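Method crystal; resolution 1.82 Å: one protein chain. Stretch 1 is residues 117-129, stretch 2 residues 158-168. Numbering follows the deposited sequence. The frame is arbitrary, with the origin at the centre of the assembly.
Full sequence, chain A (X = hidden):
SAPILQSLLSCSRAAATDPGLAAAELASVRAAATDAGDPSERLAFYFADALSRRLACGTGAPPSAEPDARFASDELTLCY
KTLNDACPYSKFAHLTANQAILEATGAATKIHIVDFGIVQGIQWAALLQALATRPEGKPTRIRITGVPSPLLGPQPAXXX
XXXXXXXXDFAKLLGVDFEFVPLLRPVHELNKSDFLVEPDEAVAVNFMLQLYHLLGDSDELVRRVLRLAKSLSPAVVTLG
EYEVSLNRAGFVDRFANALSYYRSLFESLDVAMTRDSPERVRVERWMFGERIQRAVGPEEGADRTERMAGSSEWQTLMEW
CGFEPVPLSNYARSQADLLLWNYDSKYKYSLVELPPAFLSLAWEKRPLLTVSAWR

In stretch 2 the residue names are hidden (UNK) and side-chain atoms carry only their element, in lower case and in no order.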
# COMPACT_ATOMS: atom_id res chain seq x y z
N GLY A 117 11.73 18.37 -7.53
CA GLY A 117 10.71 17.70 -8.30
C GLY A 117 9.67 17.07 -7.40
O GLY A 117 9.29 15.94 -7.60
N ILE A 118 9.15 17.81 -6.42
CA ILE A 118 8.05 17.26 -5.62
C ILE A 118 6.76 17.10 -6.43
O ILE A 118 6.45 17.91 -7.27
CB ILE A 118 7.78 18.14 -4.37
CG1 ILE A 118 6.69 17.54 -3.47
CG2 ILE A 118 7.32 19.57 -4.77
CD1 ILE A 118 6.76 18.12 -2.05
N VAL A 119 6.02 16.01 -6.20
CA VAL A 119 4.72 15.84 -6.86
C VAL A 119 3.61 16.05 -5.81
O VAL A 119 2.96 17.06 -5.80
CB VAL A 119 4.60 14.41 -7.55
CG1 VAL A 119 3.22 14.29 -8.21
CG2 VAL A 119 5.74 14.28 -8.58
N GLN A 120 3.45 15.12 -4.90
CA GLN A 120 2.45 15.20 -3.83
C GLN A 120 3.27 15.03 -2.53
O GLN A 120 4.49 14.91 -2.50
CB GLN A 120 1.37 14.12 -3.90
CG GLN A 120 0.27 14.25 -4.99
CD GLN A 120 -0.45 15.62 -5.09
OE1 GLN A 120 -0.03 16.48 -5.86
NE2 GLN A 120 -1.55 15.78 -4.37
N GLY A 121 2.61 15.04 -1.43
CA GLY A 121 3.51 15.04 -0.28
C GLY A 121 3.90 13.69 0.30
O GLY A 121 4.55 13.64 1.33
N ILE A 122 3.51 12.60 -0.33
CA ILE A 122 3.52 11.33 0.45
C ILE A 122 4.92 10.87 0.85
O ILE A 122 5.10 10.34 1.96
CB ILE A 122 2.76 10.22 -0.31
CG1 ILE A 122 2.45 9.06 0.69
CG2 ILE A 122 3.56 9.77 -1.49
CD1 ILE A 122 1.52 7.95 0.15
N GLN A 123 5.95 11.14 0.01
CA GLN A 123 7.30 10.78 0.46
C GLN A 123 7.63 11.44 1.80
O GLN A 123 8.25 10.87 2.70
CB GLN A 123 8.36 11.21 -0.59
CG GLN A 123 9.81 10.77 -0.14
CD GLN A 123 10.90 10.97 -1.24
OE1 GLN A 123 10.64 11.51 -2.34
NE2 GLN A 123 12.11 10.59 -0.90
N TRP A 124 7.24 12.73 1.92
CA TRP A 124 7.63 13.43 3.12
C TRP A 124 6.75 13.13 4.29
O TRP A 124 7.21 13.22 5.42
CB TRP A 124 7.68 14.98 2.82
CG TRP A 124 8.58 15.17 1.63
CD1 TRP A 124 8.28 15.82 0.46
CD2 TRP A 124 9.91 14.59 1.44
NE1 TRP A 124 9.33 15.71 -0.43
CE2 TRP A 124 10.33 14.97 0.13
CE3 TRP A 124 10.77 13.81 2.24
CZ2 TRP A 124 11.56 14.57 -0.41
CZ3 TRP A 124 12.02 13.36 1.69
CH2 TRP A 124 12.40 13.78 0.36
N ALA A 125 5.51 12.77 4.05
CA ALA A 125 4.68 12.31 5.17
C ALA A 125 5.28 11.00 5.74
O ALA A 125 5.43 10.86 6.96
CB ALA A 125 3.25 12.08 4.71
N ALA A 126 5.72 10.13 4.83
CA ALA A 126 6.38 8.91 5.28
C ALA A 126 7.67 9.20 6.06
O ALA A 126 7.99 8.58 7.11
CB ALA A 126 6.63 7.97 4.05
N LEU A 127 8.46 10.14 5.54
CA LEU A 127 9.70 10.46 6.21
C LEU A 127 9.43 11.10 7.59
O LEU A 127 10.12 10.83 8.55
CB LEU A 127 10.55 11.47 5.36
CG LEU A 127 11.90 11.73 6.06
CD1 LEU A 127 12.91 10.55 5.90
CD2 LEU A 127 12.61 12.97 5.46
N LEU A 128 8.45 11.98 7.66
CA LEU A 128 8.13 12.61 8.96
C LEU A 128 7.77 11.53 10.00
O LEU A 128 8.23 11.54 11.13
CB LEU A 128 6.96 13.57 8.79
CG LEU A 128 7.36 14.92 8.13
CD1 LEU A 128 6.07 15.74 7.73
CD2 LEU A 128 8.28 15.70 9.08
N GLN A 129 6.92 10.61 9.59
CA GLN A 129 6.58 9.50 10.51
C GLN A 129 7.82 8.72 10.97
O GLN A 129 8.02 8.41 12.19
CB GLN A 129 5.60 8.58 9.80
CG GLN A 129 5.16 7.30 10.65
CD GLN A 129 4.22 7.67 11.76
OE1 GLN A 129 3.59 8.72 11.74
NE2 GLN A 129 4.11 6.79 12.78
N UNK A 158 -1.99 25.49 -6.95
CA UNK A 158 -3.06 24.93 -6.13
C UNK A 158 -2.58 23.61 -5.52
O UNK A 158 -2.81 23.32 -4.33
c UNK A 158 -4.34 24.70 -6.99
N UNK A 159 -1.89 22.85 -6.35
CA UNK A 159 -1.43 21.53 -5.89
C UNK A 159 -0.38 21.68 -4.76
O UNK A 159 -0.47 21.03 -3.73
o UNK A 159 -0.42 19.45 -6.60
c UNK A 159 -0.82 20.74 -7.08
N UNK A 160 0.57 22.61 -4.94
CA UNK A 160 1.59 22.82 -3.91
C UNK A 160 1.02 23.33 -2.64
O UNK A 160 1.42 22.94 -1.57
c UNK A 160 4.54 22.29 -4.94
c UNK A 160 2.66 23.84 -4.41
c UNK A 160 3.58 23.36 -5.51
c UNK A 160 4.39 24.60 -6.15
N UNK A 161 0.12 24.31 -2.72
CA UNK A 161 -0.49 24.81 -1.50
C UNK A 161 -1.24 23.72 -0.74
O UNK A 161 -1.23 23.68 0.47
c UNK A 161 -1.47 26.01 -1.85
N UNK A 162 -1.94 22.87 -1.48
CA UNK A 162 -2.67 21.81 -0.79
C UNK A 162 -1.70 20.81 -0.12
O UNK A 162 -1.97 20.32 0.96
c UNK A 162 -3.61 21.07 -1.76
N UNK A 163 -0.61 20.50 -0.82
CA UNK A 163 0.43 19.62 -0.23
C UNK A 163 1.07 20.26 1.02
O UNK A 163 1.34 19.63 2.02
o UNK A 163 0.95 18.54 -2.32
c UNK A 163 2.78 18.66 -0.69
c UNK A 163 1.51 19.33 -1.28
N UNK A 164 1.36 21.55 0.93
CA UNK A 164 1.86 22.27 2.07
C UNK A 164 0.95 22.14 3.27
O UNK A 164 1.37 21.78 4.37
c UNK A 164 2.03 23.76 1.62
o UNK A 164 3.02 24.27 3.74
n UNK A 164 3.26 25.81 2.10
c UNK A 164 2.83 24.61 2.59
N UNK A 165 -0.32 22.45 3.06
CA UNK A 165 -1.30 22.32 4.13
C UNK A 165 -1.36 20.92 4.69
O UNK A 165 -1.32 20.73 5.90
o UNK A 165 -2.59 24.16 3.41
c UNK A 165 -3.74 22.50 4.71
c UNK A 165 -2.69 22.74 3.63
N UNK A 166 -1.39 19.96 3.78
CA UNK A 166 -1.50 18.59 4.24
C UNK A 166 -0.29 18.14 5.07
O UNK A 166 -0.44 17.48 6.11
c UNK A 166 -3.66 13.43 1.70
n UNK A 166 -4.18 12.35 2.23
n UNK A 166 -3.31 13.47 0.43
n UNK A 166 -3.47 14.50 2.46
c UNK A 166 -2.91 15.76 1.98
c UNK A 166 -2.66 16.61 3.24
c UNK A 166 -1.71 17.70 3.02
N UNK A 167 0.92 18.50 4.63
CA UNK A 167 2.11 18.14 5.39
C UNK A 167 2.20 18.87 6.73
O UNK A 167 2.62 18.32 7.74
c UNK A 167 3.41 18.44 4.63
c UNK A 167 3.61 17.51 3.42
c UNK A 167 4.82 18.05 2.59
c UNK A 167 3.96 16.08 3.95
N UNK A 168 1.79 20.15 6.75
CA UNK A 168 1.83 20.87 8.02
C UNK A 168 0.81 20.30 9.01
O UNK A 168 1.12 20.17 10.20
c UNK A 168 4.42 25.95 6.82
c UNK A 168 2.76 23.12 7.17
n UNK A 168 3.50 25.33 6.11
n UNK A 168 5.43 26.55 6.19
n UNK A 168 4.34 25.98 8.16
c UNK A 168 1.54 22.39 7.77
c UNK A 168 2.32 24.62 6.72
O HOH W 1 1.79 19.28 -4.87
O HOH W 2 -0.23 16.01 -0.93

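Position 158 carries a single side-chain carbon, far from stretch 1: alanine, Ala-158, a small helix former on an exposed face. At 159 one carbon bears one oxygen, which lies 3.1 Å from Gln-120 OE1. That is serine, Ser-159. Its CA-to-CB bond points toward stretch 1, and its OG is 2.8 Å from the oxygen of water 1, to which it is hydrogen-bonded; a short polar side chain leaves room for that water.

Position 160 has four carbons, forked at the second, with one tip 3.9 Å from Ile-118 CG2. The fork away from CB marks leucine, Leu-160, whose CD2 makes that apolar contact. The bond to CB leaves sideways, but the buried side chain is long enough to bring its end nearer.

Positions 161 and 162 each have one carbon and touch nothing on stretch 1. They are Ala-161 and Ala-162, small helix formers, both exposed.

At 163 the first carbon carries one oxygen and one carbon, the pattern of threonine. Thr-163 suits its place because it is two-natured: CG2 lies 3.7 Å from Gly-121 N and 4.2 Å from Ile-118 CD1, while OG1 binds water 1 at 2.8 Å and water 2 at 3.1 Å, measured to each water oxygen.

Position 164 shows two carbons, the second bearing an oxygen and a nitrogen: Asn-164, polar and out of reach of stretch 1. Position 165 repeats the branched carbon with one oxygen and one carbon; this is Thr-165, likewise remote, its hydroxyl suited to an exposed site. At 166, three carbons, a nitrogen and a carbon with two more nitrogens spell arginine. The side chain of Arg-166 makes no close contact with stretch 1, though its CA-to-CB bond points toward it; its guanidinium is bonded elsewhere in the structure.

Position 167 again has four carbons forked at the second, now packed against Gly-121, Trp-124, Ala-125 and Leu-128. It is Leu-167, whose forked apolar end suits this buried site; its CD2 reaches Gly-121 O at 3.6 Å, Trp-124 CB at 4.0 Å and Ala-125 CB at 4.1 Å. At 168 there are three carbons, a nitrogen, then a carbon carrying two more nitrogens, and the CA-to-CB bond points away from stretch 1: arginine, Arg-168, whose NE donates to Asn-164 OD1 at 2.6 Å, one turn back.

The segment leading into helix 122-129, together with that helix, packs on helix 158-168; the two helices run 14° apart, their axes 10.1 Å at closest approach. Leu-167, with the largest covered area, supplies the apolar packing at one end, and Leu-160 meets Ile-118 at the other. Gly-121 permits the close fit between: a CB there would lie 3.2 Å from both Leu-167 CG and Thr-163 CG2. Water 1 links Val-119 O, Ser-159 and Thr-163; water 2 joins Gly-121 N to Thr-163.

Stretch 2 (158-168) ASLAATNTRLR
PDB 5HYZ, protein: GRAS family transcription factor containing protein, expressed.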